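Local coordinates for protein glucoamylase (Thermoanaerobacterium thermosaccharolyticum, PDB 1LF6) that hydrolyses alpha-1,4-linked glucans from their non-reducing ends, one glucose unit at a time, and probably releases beta-D-glucose, at residues Tyr64-Thr69 against Ser308-Asn313; Ile318-Ile323 against Ala649-Trp654; His338-Arg343 against Gln380-Ser385; Arg363-Leu368 against Ile403-Leu408; Asn375-Gln380 against Asp396-Pro401. All coordinates share one frame; numbering follows the deposited sequence.

Followed from the N terminus, the chain first closes interaction 1, where a turn of the N-terminal beta domain (64-69) meets a loop at 308-313 that precedes helix 342-355. Only then does interaction 2 open, at 318-323; its partner, 649-654, leads into helix 653-668, so the other three contacts all fall within its span. Interaction 3 (338-343 with 380-385) crosses both interaction 4 (363-368 with 403-408) and interaction 5 (375-380 with 396-401), sharing Gln380 with the latter. Interaction 5 in turn lies within the span of interaction 4. Interaction 1 joins the N-terminal beta domain to the helical barrel; interactions 2, 3 and 5 tie loops to helices or other loops; interaction 4 packs helix 358-375 on 395-407.

Interaction 1 of 5, residues Tyr64-Thr69 against Ser308-Asn313; sequences YPTIDT and SEDKTN
Asp310 sets its carboxylate against the backbone of Thr66 and Ile67, and the two neighbours receive it differently. Its CG stands anti to the backbone N (chi1 -177°), which places CG on the side of the opposing turn. There OD1 accepts the N-H of Ile67, with Ile67 N 2.9 Å from Asp310 OD1, met nearly along the C-O direction. The side chains of Thr66 and Asp310 cross obliquely, Thr66 CB lying 3.3 Å from Asp310 OD1. Ile67, by contrast, slides past Asp310 in the opposite direction, its CG2 resting 3.9 Å from Asp310 CB. The extended arm of Ile67 ends on the backbone, with CD1 3.4 Å from Ser308 C. Water 1 bridges the two segments, donating to both Pro65 O and Asp310 OD1. The second carboxylate oxygen turns back into its own loop: Asn313 N lies 2.8 Å from Asp310 OD2, approaching on the anti side and 23° out of the carboxylate plane. Across the way, Thr66 OG1 donates to Asp68 OD1 over 2.7 Å inside the type I turn that spans Thr66 to Thr69. Asp310 thus shares its two oxygens between two loops. This is an Asx motif through OD2 at a domain junction, while OD1 receives the turn that links strands 58-63 and 70-80 of the N-terminal sandwich.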
# COMPACT_ATOMS: atom_id res chain seq x y z
N TYR A 64 -9.58 8.18 -7.98
CA TYR A 64 -9.77 9.52 -8.51
C TYR A 64 -10.78 10.27 -7.65
O TYR A 64 -11.79 9.70 -7.24
CB TYR A 64 -10.28 9.48 -9.97
CG TYR A 64 -10.97 10.76 -10.40
CD1 TYR A 64 -12.32 10.98 -10.13
CD2 TYR A 64 -10.26 11.78 -11.05
CE1 TYR A 64 -12.95 12.17 -10.49
CE2 TYR A 64 -10.89 12.98 -11.41
CZ TYR A 64 -12.23 13.16 -11.12
OH TYR A 64 -12.87 14.34 -11.47
N PRO A 65 -10.53 11.56 -7.37
CA PRO A 65 -9.38 12.36 -7.80
C PRO A 65 -8.26 12.38 -6.75
O PRO A 65 -7.26 13.08 -6.91
CB PRO A 65 -9.99 13.73 -8.00
CG PRO A 65 -10.92 13.81 -6.83
CD PRO A 65 -11.58 12.43 -6.81
N THR A 66 -8.45 11.62 -5.68
CA THR A 66 -7.46 11.54 -4.61
C THR A 66 -7.09 10.08 -4.42
O THR A 66 -7.86 9.18 -4.74
CB THR A 66 -8.01 12.09 -3.28
OG1 THR A 66 -9.15 11.33 -2.90
CG2 THR A 66 -8.39 13.56 -3.42
N ILE A 67 -5.90 9.85 -3.86
CA ILE A 67 -5.42 8.50 -3.66
C ILE A 67 -6.21 7.67 -2.64
O ILE A 67 -5.96 6.48 -2.49
CB ILE A 67 -3.91 8.52 -3.31
CG1 ILE A 67 -3.27 7.18 -3.66
CG2 ILE A 67 -3.72 8.87 -1.83
CD1 ILE A 67 -1.76 7.21 -3.59
N ASP A 68 -7.15 8.29 -1.93
CA ASP A 68 -7.96 7.56 -0.96
C ASP A 68 -9.42 7.49 -1.42
O ASP A 68 -10.31 7.15 -0.64
CB ASP A 68 -7.86 8.19 0.43
CG ASP A 68 -8.66 9.48 0.56
OD1 ASP A 68 -8.88 10.16 -0.46
OD2 ASP A 68 -9.05 9.82 1.70
N THR A 69 -9.64 7.79 -2.69
CA THR A 69 -10.99 7.74 -3.26
C THR A 69 -11.06 6.69 -4.37
O THR A 69 -10.77 6.98 -5.53
CB THR A 69 -11.41 9.11 -3.83
OG1 THR A 69 -11.21 10.12 -2.84
CG2 THR A 69 -12.90 9.10 -4.21
N SER A 308 2.61 6.68 -4.39
CA SER A 308 1.73 6.55 -3.22
C SER A 308 1.40 7.87 -2.53
O SER A 308 0.84 7.90 -1.43
CB SER A 308 2.34 5.58 -2.20
OG SER A 308 2.43 4.28 -2.75
N GLU A 309 1.74 8.98 -3.19
CA GLU A 309 1.47 10.30 -2.65
C GLU A 309 0.16 10.83 -3.23
O GLU A 309 -0.13 10.59 -4.40
CB GLU A 309 2.61 11.27 -3.03
CG GLU A 309 2.36 12.73 -2.65
CD GLU A 309 3.45 13.67 -3.15
OE1 GLU A 309 3.86 13.54 -4.33
OE2 GLU A 309 3.89 14.54 -2.37
N ASP A 310 -0.63 11.53 -2.43
CA ASP A 310 -1.85 12.11 -2.97
C ASP A 310 -1.36 13.25 -3.84
O ASP A 310 -0.30 13.82 -3.59
CB ASP A 310 -2.76 12.65 -1.87
CG ASP A 310 -4.08 13.20 -2.43
OD1 ASP A 310 -4.77 12.46 -3.15
OD2 ASP A 310 -4.41 14.37 -2.15
N LYS A 311 -2.11 13.58 -4.88
CA LYS A 311 -1.69 14.65 -5.78
C LYS A 311 -2.27 16.01 -5.44
O LYS A 311 -1.95 17.01 -6.09
CB LYS A 311 -2.00 14.24 -7.22
CG LYS A 311 -1.20 13.01 -7.64
CD LYS A 311 -1.49 12.56 -9.06
CE LYS A 311 -0.59 11.37 -9.42
NZ LYS A 311 -0.72 10.93 -10.83
N THR A 312 -3.12 16.06 -4.42
CA THR A 312 -3.72 17.32 -3.99
C THR A 312 -3.08 17.71 -2.65
O THR A 312 -2.64 18.84 -2.47
CB THR A 312 -5.24 17.17 -3.83
OG1 THR A 312 -5.79 16.66 -5.05
CG2 THR A 312 -5.88 18.52 -3.52
N ASN A 313 -3.05 16.76 -1.72
CA ASN A 313 -2.42 17.00 -0.42
C ASN A 313 -1.03 16.40 -0.53
O ASN A 313 -0.80 15.24 -0.15
CB ASN A 313 -3.21 16.30 0.70
CG ASN A 313 -4.36 17.14 1.21
OD1 ASN A 313 -4.16 18.10 1.97
ND2 ASN A 313 -5.57 16.80 0.81
O HOH W 1 -5.10 14.30 -5.45

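Interaction 2 of 5, residues Ile318-Ile323 against Ala649-Trp654; sequences IASLSI and ASPLNW
Ala319 and Ser320 run alongside Asn653 and Leu652 in opposite chain directions, the closest alpha carbons being those of Ser320 and Leu652 at 5.2 Å. Neither segment forms a regular strand here: Leu321 is the centre of an inverse gamma turn, and a cis peptide bond precedes Pro651. One backbone bond joins the two directly, from Asn653 N to Ala319 O over 3.1 Å. The same carbonyl receives water 2, which accepts from Trp654 N, so Ala319 O is linked to two N-H groups at the start of helix 653-668, one directly and one through the water, with Leu652 in the N-cap position. That helix belongs to the (alpha/alpha) barrel, and the side chain of Ala319 lies about 8 Å from that of Glu438, the probable proton donor. Asn653 CG sits anti to the carbonyl carbon (chi1 -65°), and its ND2 reaches Ile318 O at 2.7 Å. Ile318 O lies in the amide plane of Asn653, yet the donor stands 45° above the carbonyl plane. Asn653 OD1 takes water 3, itself an acceptor for Leu321 N. Farther along, Ser320 OG donates to Pro651 O over 2.7 Å. An alanine in place of Ser320 would probably leave Pro651 O without this donor and the hydroxyl of Ser322 without this acceptor. Ser322 OG donates to Ser320 OG at 2.9 Å and accepts from Ser650 N at 3.1 Å.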
# COMPACT_ATOMS: atom_id res chain seq x y z
N ILE A 318 0.41 7.25 1.61
CA ILE A 318 -0.40 6.23 2.28
C ILE A 318 0.37 4.95 2.58
O ILE A 318 1.48 4.74 2.09
CB ILE A 318 -1.66 5.90 1.46
CG1 ILE A 318 -1.27 5.35 0.08
CG2 ILE A 318 -2.53 7.14 1.31
CD1 ILE A 318 -2.45 4.81 -0.71
N ALA A 319 -0.23 4.10 3.40
CA ALA A 319 0.38 2.84 3.81
C ALA A 319 0.38 1.76 2.73
O ALA A 319 1.34 1.00 2.61
CB ALA A 319 -0.31 2.32 5.07
N SER A 320 -0.69 1.69 1.96
CA SER A 320 -0.80 0.71 0.89
C SER A 320 -1.99 1.02 -0.02
O SER A 320 -3.07 1.35 0.46
CB SER A 320 -0.97 -0.69 1.47
OG SER A 320 -1.09 -1.65 0.43
N LEU A 321 -1.78 0.91 -1.32
CA LEU A 321 -2.86 1.18 -2.26
C LEU A 321 -3.68 -0.09 -2.48
O LEU A 321 -3.86 -0.54 -3.60
CB LEU A 321 -2.29 1.69 -3.59
CG LEU A 321 -3.29 2.38 -4.53
CD1 LEU A 321 -3.92 3.59 -3.84
CD2 LEU A 321 -2.57 2.82 -5.80
N SER A 322 -4.16 -0.67 -1.39
CA SER A 322 -4.97 -1.87 -1.46
C SER A 322 -5.95 -1.92 -0.30
O SER A 322 -5.89 -1.09 0.61
CB SER A 322 -4.10 -3.13 -1.44
OG SER A 322 -3.43 -3.30 -0.20
N ILE A 323 -6.86 -2.89 -0.34
CA ILE A 323 -7.85 -3.08 0.70
C ILE A 323 -7.72 -4.52 1.17
O ILE A 323 -8.42 -5.41 0.68
CB ILE A 323 -9.27 -2.84 0.15
CG1 ILE A 323 -9.35 -1.41 -0.40
CG2 ILE A 323 -10.30 -3.08 1.24
CD1 ILE A 323 -10.62 -1.12 -1.16
N ALA A 649 -2.31 -6.75 2.99
CA ALA A 649 -2.07 -5.57 2.18
C ALA A 649 -0.83 -5.73 1.30
O ALA A 649 0.15 -6.36 1.69
CB ALA A 649 -1.92 -4.34 3.09
N SER A 650 -0.90 -5.15 0.11
CA SER A 650 0.21 -5.15 -0.84
C SER A 650 -0.15 -4.17 -1.95
O SER A 650 -1.29 -4.13 -2.41
CB SER A 650 0.45 -6.54 -1.43
OG SER A 650 -0.42 -6.76 -2.52
N PRO A 651 0.81 -3.34 -2.37
CA PRO A 651 2.17 -3.28 -1.81
C PRO A 651 2.21 -2.61 -0.44
O PRO A 651 1.50 -1.62 -0.22
CB PRO A 651 2.93 -2.47 -2.87
CG PRO A 651 1.88 -1.59 -3.46
CD PRO A 651 0.69 -2.53 -3.59
N LEU A 652 3.01 -3.14 0.48
CA LEU A 652 3.15 -2.51 1.80
C LEU A 652 4.30 -1.54 1.60
O LEU A 652 5.46 -1.93 1.54
CB LEU A 652 3.50 -3.53 2.90
CG LEU A 652 3.57 -2.95 4.31
CD1 LEU A 652 2.19 -2.46 4.74
CD2 LEU A 652 4.06 -3.99 5.30
N ASN A 653 3.96 -0.26 1.49
CA ASN A 653 4.95 0.78 1.25
C ASN A 653 6.13 0.80 2.21
O ASN A 653 7.27 1.02 1.79
CB ASN A 653 4.26 2.14 1.20
CG ASN A 653 3.30 2.26 0.01
OD1 ASN A 653 3.47 1.57 -1.00
ND2 ASN A 653 2.31 3.14 0.13
N TRP A 654 5.87 0.55 3.48
CA TRP A 654 6.92 0.51 4.48
C TRP A 654 7.92 -0.61 4.17
O TRP A 654 9.14 -0.44 4.34
CB TRP A 654 6.28 0.33 5.86
CG TRP A 654 7.21 0.30 7.03
CD1 TRP A 654 8.57 0.48 7.02
CD2 TRP A 654 6.86 0.02 8.39
NE1 TRP A 654 9.08 0.33 8.29
CE2 TRP A 654 8.05 0.05 9.15
CE3 TRP A 654 5.64 -0.24 9.04
CZ2 TRP A 654 8.06 -0.18 10.53
CZ3 TRP A 654 5.65 -0.47 10.40
CH2 TRP A 654 6.85 -0.44 11.14
O HOH W 2 3.34 1.16 4.65
O HOH W 3 1.05 1.35 -2.53

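Interaction 3 of 5, residues His338-Arg343 against Gln380-Ser385; sequences HLVWSR and QNTWIS
Trp341 presents one face of its indole to Asn381, whose CB lies 3.7 Å from the centroid of the five-membered ring and only 8° off its normal, a CH-pi contact. The planes of ring and amide stand 80° apart. Gln380 O approaches obliquely, 3.4 Å from Trp341 CD1. At Trp383 one face takes Leu339 CD2, displaced toward the rim and 4.1 Å from Trp383 CE3; Tyr389 meets this indole edge-to-face and Lys387 adds a cation-pi contact. Between the two indoles the backbones form a single antiparallel bridge, a hydrogen-bonded pair in which Val340 N lies 2.8 Å from Thr382 O and Thr382 N lies 3.1 Å from Val340 O. Water 5 donates to the same Val340 carbonyl. Beyond the bridge, Val340 and Ile384 cross at about a right angle, their CG2 atoms 4.0 Å apart. The chemistry suggests a second-shell role: Asn381 packs on the indole whose NE1 donates to OE2 of Glu438, probably the proton donor, and so is likely to limit the ring's tilt.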
# COMPACT_ATOMS: atom_id res chain seq x y z
N HIS A 338 -5.38 3.42 3.46
CA HIS A 338 -5.33 4.63 2.65
C HIS A 338 -5.24 5.85 3.57
O HIS A 338 -5.68 6.94 3.22
CB HIS A 338 -6.57 4.75 1.76
CG HIS A 338 -6.69 3.65 0.75
ND1 HIS A 338 -7.05 2.37 1.09
CD2 HIS A 338 -6.46 3.65 -0.58
CE1 HIS A 338 -7.04 1.61 0.00
NE2 HIS A 338 -6.69 2.36 -1.03
N LEU A 339 -4.66 5.63 4.75
CA LEU A 339 -4.49 6.69 5.72
C LEU A 339 -3.01 7.01 5.81
O LEU A 339 -2.17 6.27 5.29
CB LEU A 339 -5.02 6.25 7.09
CG LEU A 339 -6.53 6.00 7.14
CD1 LEU A 339 -6.92 5.33 8.45
CD2 LEU A 339 -7.26 7.32 6.96
N VAL A 340 -2.68 8.12 6.47
CA VAL A 340 -1.30 8.54 6.62
C VAL A 340 -0.84 8.31 8.05
O VAL A 340 -1.43 8.83 8.99
CB VAL A 340 -1.13 10.05 6.29
CG1 VAL A 340 0.35 10.45 6.39
CG2 VAL A 340 -1.66 10.35 4.89
N TRP A 341 0.21 7.50 8.20
CA TRP A 341 0.79 7.21 9.51
C TRP A 341 2.17 7.86 9.54
O TRP A 341 2.98 7.68 8.63
CB TRP A 341 0.97 5.71 9.72
CG TRP A 341 -0.23 4.97 10.23
CD1 TRP A 341 -0.53 4.70 11.54
CD2 TRP A 341 -1.24 4.33 9.44
NE1 TRP A 341 -1.66 3.92 11.61
CE2 TRP A 341 -2.11 3.68 10.34
CE3 TRP A 341 -1.49 4.25 8.06
CZ2 TRP A 341 -3.22 2.94 9.90
CZ3 TRP A 341 -2.59 3.52 7.63
CH2 TRP A 341 -3.44 2.87 8.55
N SER A 342 2.41 8.62 10.60
CA SER A 342 3.69 9.27 10.79
C SER A 342 4.83 8.26 10.69
O SER A 342 5.88 8.54 10.09
CB SER A 342 3.70 9.96 12.16
OG SER A 342 4.99 10.38 12.52
N ARG A 343 4.62 7.08 11.28
CA ARG A 343 5.63 6.03 11.28
C ARG A 343 5.96 5.58 9.85
O ARG A 343 7.10 5.66 9.42
CB ARG A 343 5.15 4.83 12.13
CG ARG A 343 6.05 3.59 12.06
CD ARG A 343 5.52 2.47 12.96
NE ARG A 343 4.06 2.34 12.88
CZ ARG A 343 3.22 2.80 13.81
NH1 ARG A 343 3.68 3.41 14.89
NH2 ARG A 343 1.92 2.67 13.63
N GLN A 380 -2.90 9.24 15.95
CA GLN A 380 -2.59 7.88 15.53
C GLN A 380 -2.36 7.83 14.03
O GLN A 380 -1.36 7.30 13.56
CB GLN A 380 -3.73 6.91 15.91
CG GLN A 380 -3.44 5.47 15.51
CD GLN A 380 -4.40 4.46 16.14
OE1 GLN A 380 -4.36 3.29 15.84
NE2 GLN A 380 -5.25 4.92 17.01
N ASN A 381 -3.30 8.41 13.28
CA ASN A 381 -3.20 8.50 11.84
C ASN A 381 -4.16 9.58 11.37
O ASN A 381 -5.01 10.05 12.14
CB ASN A 381 -3.51 7.15 11.17
CG ASN A 381 -4.82 6.54 11.63
OD1 ASN A 381 -4.99 5.32 11.63
ND2 ASN A 381 -5.77 7.39 12.00
N THR A 382 -4.03 9.99 10.11
CA THR A 382 -4.89 11.03 9.57
C THR A 382 -5.30 10.70 8.14
O THR A 382 -4.66 9.88 7.48
CB THR A 382 -4.16 12.38 9.49
OG1 THR A 382 -2.98 12.23 8.70
CG2 THR A 382 -3.77 12.88 10.88
N TRP A 383 -6.37 11.34 7.68
CA TRP A 383 -6.81 11.16 6.31
C TRP A 383 -5.76 11.95 5.53
O TRP A 383 -5.02 12.75 6.12
CB TRP A 383 -8.17 11.80 6.08
CG TRP A 383 -9.26 11.24 6.91
CD1 TRP A 383 -9.59 11.61 8.18
CD2 TRP A 383 -10.17 10.20 6.53
NE1 TRP A 383 -10.67 10.87 8.61
CE2 TRP A 383 -11.04 10.00 7.62
CE3 TRP A 383 -10.33 9.43 5.37
CZ2 TRP A 383 -12.07 9.05 7.59
CZ3 TRP A 383 -11.35 8.49 5.34
CH2 TRP A 383 -12.21 8.31 6.45
N ILE A 384 -5.69 11.75 4.22
CA ILE A 384 -4.71 12.47 3.43
C ILE A 384 -4.91 13.99 3.53
O ILE A 384 -3.98 14.76 3.32
CB ILE A 384 -4.75 12.03 1.95
CG1 ILE A 384 -6.18 12.09 1.41
CG2 ILE A 384 -4.20 10.61 1.84
CD1 ILE A 384 -6.29 11.64 -0.04
N SER A 385 -6.13 14.40 3.87
CA SER A 385 -6.45 15.82 4.01
C SER A 385 -5.70 16.41 5.20
O SER A 385 -5.51 17.63 5.29
CB SER A 385 -7.95 16.01 4.24
OG SER A 385 -8.33 15.46 5.50
O HOH W 4 -7.06 9.62 3.68
O HOH W 5 -0.38 11.32 9.94
O HOH W 6 0.17 9.72 12.27

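Interaction 4 of 5, residues Arg363-Leu368 against Ile403-Leu408; sequences RSLDYL and ILSYRL
Leu365 points from helix 358-375 at Leu404 and Ser405 of the neighbouring helix 395-407 and at Leu408 just past its end, in plain helix-to-helix packing within the (alpha/alpha) barrel of family GH15. The axes of the two short helical segments approach to 10.5 Å, with their N-to-C directions 139° apart. Leu365 can be traced outward atom by atom. Its CB already touches the opposing helix, lying 4.0 Å from Leu404 CD2. CG, placed anti to the backbone N (chi1 -178°), comes within 4.0 Å of Ser405 OG. There the chain forks. CD1 settles between two residues, 3.5 Å from Ser405 OG and 3.9 Å from Leu404 CD2, while CD2 lies over Ser405, 3.7 Å from its CA, and also reaches Leu408 CD1 at 3.8 Å. The side chains of Leu365 and Leu404 slide past each other in opposite directions. No hydrogen bond spans the interface. The hydroxyl wedged beside the leucine methyls is satisfied within its own helix, because Ser405 OG bonds to Pro401 O; Ser364 OG likewise bonds to Ala361 O. Leu413 touches Leu365 from a loop, and Ile353 of helix 342-355 packs on Leu408, so the apolar patch continues beyond the pair of helices. At its margin, Ser364 OG rests 4.0 Å from Leu404 CD2.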
# COMPACT_ATOMS: atom_id res chain seq x y z
N ARG A 363 8.69 17.10 1.37
CA ARG A 363 7.27 17.33 1.21
C ARG A 363 6.52 16.53 2.26
O ARG A 363 5.53 17.00 2.83
CB ARG A 363 6.83 16.91 -0.19
CG ARG A 363 5.80 17.84 -0.81
CD ARG A 363 5.54 17.45 -2.25
NE ARG A 363 6.80 17.30 -2.98
CZ ARG A 363 7.23 16.17 -3.52
NH1 ARG A 363 6.50 15.06 -3.43
NH2 ARG A 363 8.39 16.14 -4.16
N SER A 364 6.99 15.31 2.54
CA SER A 364 6.32 14.49 3.54
C SER A 364 6.52 15.12 4.92
O SER A 364 5.62 15.08 5.76
CB SER A 364 6.85 13.05 3.51
OG SER A 364 8.10 12.93 4.16
N LEU A 365 7.69 15.71 5.15
CA LEU A 365 7.95 16.35 6.44
C LEU A 365 7.05 17.57 6.58
O LEU A 365 6.47 17.80 7.65
CB LEU A 365 9.42 16.77 6.56
CG LEU A 365 9.83 17.41 7.89
CD1 LEU A 365 9.53 16.46 9.04
CD2 LEU A 365 11.32 17.77 7.86
N ASP A 366 6.94 18.35 5.51
CA ASP A 366 6.10 19.54 5.54
C ASP A 366 4.63 19.18 5.74
O ASP A 366 3.85 19.97 6.28
CB ASP A 366 6.29 20.34 4.25
CG ASP A 366 7.56 21.17 4.28
OD1 ASP A 366 8.25 21.24 3.24
OD2 ASP A 366 7.86 21.75 5.34
N TYR A 367 4.24 17.98 5.30
CA TYR A 367 2.87 17.52 5.48
C TYR A 367 2.66 17.35 6.99
O TYR A 367 1.66 17.81 7.55
CB TYR A 367 2.66 16.18 4.79
CG TYR A 367 1.32 15.55 5.09
CD1 TYR A 367 0.16 15.97 4.44
CD2 TYR A 367 1.20 14.55 6.07
CE1 TYR A 367 -1.09 15.42 4.75
CE2 TYR A 367 -0.04 14.00 6.39
CZ TYR A 367 -1.18 14.44 5.72
OH TYR A 367 -2.41 13.91 6.04
N LEU A 368 3.62 16.70 7.64
CA LEU A 368 3.56 16.46 9.08
C LEU A 368 3.57 17.76 9.88
O LEU A 368 2.93 17.87 10.93
CB LEU A 368 4.74 15.58 9.51
CG LEU A 368 4.76 14.14 9.00
CD1 LEU A 368 6.08 13.49 9.36
CD2 LEU A 368 3.60 13.35 9.59
N ILE A 403 13.01 13.30 14.24
CA ILE A 403 14.20 12.63 13.73
C ILE A 403 14.39 12.96 12.25
O ILE A 403 15.51 13.18 11.80
CB ILE A 403 14.11 11.10 13.93
CG1 ILE A 403 13.93 10.79 15.43
CG2 ILE A 403 15.36 10.41 13.40
CD1 ILE A 403 13.69 9.33 15.73
N LEU A 404 13.29 13.00 11.50
CA LEU A 404 13.34 13.31 10.08
C LEU A 404 13.76 14.78 9.88
O LEU A 404 14.52 15.09 8.98
CB LEU A 404 11.97 13.08 9.43
CG LEU A 404 11.85 13.28 7.92
CD1 LEU A 404 12.84 12.39 7.19
CD2 LEU A 404 10.42 12.96 7.47
N SER A 405 13.26 15.67 10.73
CA SER A 405 13.61 17.08 10.63
C SER A 405 15.12 17.23 10.78
O SER A 405 15.75 18.04 10.11
CB SER A 405 12.90 17.88 11.73
OG SER A 405 11.51 17.97 11.48
N TYR A 406 15.69 16.41 11.66
CA TYR A 406 17.12 16.44 11.89
C TYR A 406 17.92 15.96 10.68
O TYR A 406 18.88 16.60 10.27
CB TYR A 406 17.48 15.59 13.11
CG TYR A 406 18.94 15.24 13.18
CD1 TYR A 406 19.40 13.99 12.76
CD2 TYR A 406 19.89 16.18 13.59
CE1 TYR A 406 20.75 13.69 12.75
CE2 TYR A 406 21.24 15.89 13.58
CZ TYR A 406 21.66 14.65 13.15
OH TYR A 406 23.00 14.37 13.10
N ARG A 407 17.52 14.82 10.12
CA ARG A 407 18.23 14.28 8.97
C ARG A 407 18.11 15.16 7.73
O ARG A 407 19.02 15.21 6.91
CB ARG A 407 17.74 12.86 8.67
CG ARG A 407 18.10 11.85 9.75
CD ARG A 407 18.05 10.45 9.20
NE ARG A 407 19.04 10.27 8.14
CZ ARG A 407 18.83 9.56 7.04
NH1 ARG A 407 17.66 8.97 6.84
NH2 ARG A 407 19.78 9.45 6.13
N LEU A 408 16.99 15.86 7.59
CA LEU A 408 16.79 16.74 6.46
C LEU A 408 17.35 18.13 6.78
O LEU A 408 17.27 19.05 5.97
CB LEU A 408 15.30 16.84 6.11
CG LEU A 408 14.75 15.60 5.38
CD1 LEU A 408 13.24 15.68 5.27
CD2 LEU A 408 15.38 15.51 4.01

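Interaction 5 of 5, residues Asn375-Gln380 against Asp396-Pro401; sequences NGMIPQ and DEQADP
The connection that leaves helix 358-375 through Gly376, with its positive phi, folds against helix 395-407 of the barrel where Ile378 meets Gln398. The amide of Gln398 grips both the N-H and the C=O of Ile378. Its OE1 accepts from Ile378 N over 2.9 Å, and its NE2 donates to Ile378 O over 2.7 Å. Both bonds are nearly straight and lie in the plane of the accepting carbonyl, on a lone pair, so the side chain imitates a peptide group opposite Ile378. With CG anti to the carbonyl carbon (chi1 -49°), the bend at chi2 (-55°) brings CD beside the loop. NE2 has a second acceptor in Gln394 O, which further fixes the amide's rotation. A leucine in place of Gln398 would probably leave the N-H and C=O of Ile378 without these partners and let this part of the connection shift. Packing completes the join: Ile378 CG1 lies 3.6 Å from Glu397 O and makes an apolar contact with Pro401 CG at 4.2 Å, while Met377 CG approaches Gln398 OE1 to 3.5 Å. Glu397 OE1 accepts from Arg343 N, near the start of helix 342-355. Around the contact, Val371 and Val372 of helix 358-375 pack on Ile378, and Leu421 and Phe424 of helix 414-428 close over Gln398.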
# COMPACT_ATOMS: atom_id res chain seq x y z
N ASN A 375 -3.04 20.29 15.04
CA ASN A 375 -3.36 19.40 16.16
C ASN A 375 -2.49 19.58 17.39
O ASN A 375 -2.90 19.20 18.49
CB ASN A 375 -3.28 17.94 15.70
CG ASN A 375 -4.35 17.59 14.71
OD1 ASN A 375 -5.53 17.48 15.06
ND2 ASN A 375 -3.95 17.41 13.45
N GLY A 376 -1.29 20.12 17.21
CA GLY A 376 -0.39 20.31 18.33
C GLY A 376 0.26 19.00 18.71
O GLY A 376 0.90 18.87 19.76
N MET A 377 0.11 18.01 17.85
CA MET A 377 0.67 16.69 18.08
C MET A 377 0.35 15.79 16.90
O MET A 377 -0.36 16.21 15.98
CB MET A 377 0.11 16.13 19.40
CG MET A 377 -0.51 14.76 19.32
SD MET A 377 -2.18 14.75 18.67
CE MET A 377 -2.85 13.44 19.68
N ILE A 378 0.88 14.57 16.89
CA ILE A 378 0.61 13.65 15.80
C ILE A 378 -0.45 12.62 16.20
O ILE A 378 -0.22 11.78 17.07
CB ILE A 378 1.88 12.87 15.38
CG1 ILE A 378 2.95 13.85 14.86
CG2 ILE A 378 1.54 11.84 14.30
CD1 ILE A 378 2.57 14.56 13.58
N PRO A 379 -1.63 12.67 15.57
CA PRO A 379 -2.67 11.69 15.92
C PRO A 379 -2.29 10.30 15.39
O PRO A 379 -1.44 10.19 14.51
CB PRO A 379 -3.93 12.26 15.27
CG PRO A 379 -3.40 13.02 14.10
CD PRO A 379 -2.14 13.68 14.62
N GLN A 380 -2.90 9.24 15.95
CA GLN A 380 -2.59 7.88 15.53
C GLN A 380 -2.36 7.83 14.03
O GLN A 380 -1.36 7.30 13.56
CB GLN A 380 -3.73 6.91 15.91
CG GLN A 380 -3.44 5.47 15.51
CD GLN A 380 -4.40 4.46 16.14
OE1 GLN A 380 -4.36 3.29 15.84
NE2 GLN A 380 -5.25 4.92 17.01
N ASP A 396 6.13 6.85 19.50
CA ASP A 396 7.09 6.72 18.41
C ASP A 396 6.68 7.62 17.27
O ASP A 396 7.53 8.17 16.58
CB ASP A 396 7.21 5.25 17.95
CG ASP A 396 5.98 4.76 17.21
OD1 ASP A 396 4.86 5.02 17.68
OD2 ASP A 396 6.16 4.10 16.16
N GLU A 397 5.37 7.81 17.10
CA GLU A 397 4.89 8.68 16.03
C GLU A 397 5.09 10.17 16.31
O GLU A 397 5.06 10.99 15.39
CB GLU A 397 3.42 8.38 15.71
CG GLU A 397 3.23 7.05 14.96
CD GLU A 397 1.90 6.97 14.22
OE1 GLU A 397 1.91 6.55 13.04
OE2 GLU A 397 0.86 7.32 14.81
N GLN A 398 5.31 10.53 17.57
CA GLN A 398 5.55 11.93 17.93
C GLN A 398 7.03 12.22 17.69
O GLN A 398 7.42 13.35 17.38
CB GLN A 398 5.25 12.18 19.41
CG GLN A 398 3.91 11.65 19.90
CD GLN A 398 2.74 12.17 19.08
OE1 GLN A 398 2.65 13.36 18.78
NE2 GLN A 398 1.83 11.27 18.72
N ALA A 399 7.85 11.19 17.84
CA ALA A 399 9.30 11.30 17.70
C ALA A 399 9.85 11.27 16.28
O ALA A 399 10.76 12.05 15.95
CB ALA A 399 9.97 10.20 18.52
N ASP A 400 9.32 10.39 15.44
CA ASP A 400 9.81 10.25 14.08
C ASP A 400 9.89 11.53 13.26
O ASP A 400 10.88 11.76 12.57
CB ASP A 400 9.00 9.18 13.33
CG ASP A 400 9.28 7.78 13.86
OD1 ASP A 400 10.34 7.59 14.49
OD2 ASP A 400 8.45 6.87 13.64
N PRO A 401 8.86 12.37 13.31
CA PRO A 401 8.96 13.60 12.53
C PRO A 401 10.13 14.48 12.99
O PRO A 401 10.71 15.22 12.18
CB PRO A 401 7.59 14.26 12.71
CG PRO A 401 7.03 13.60 13.95
CD PRO A 401 7.49 12.19 13.84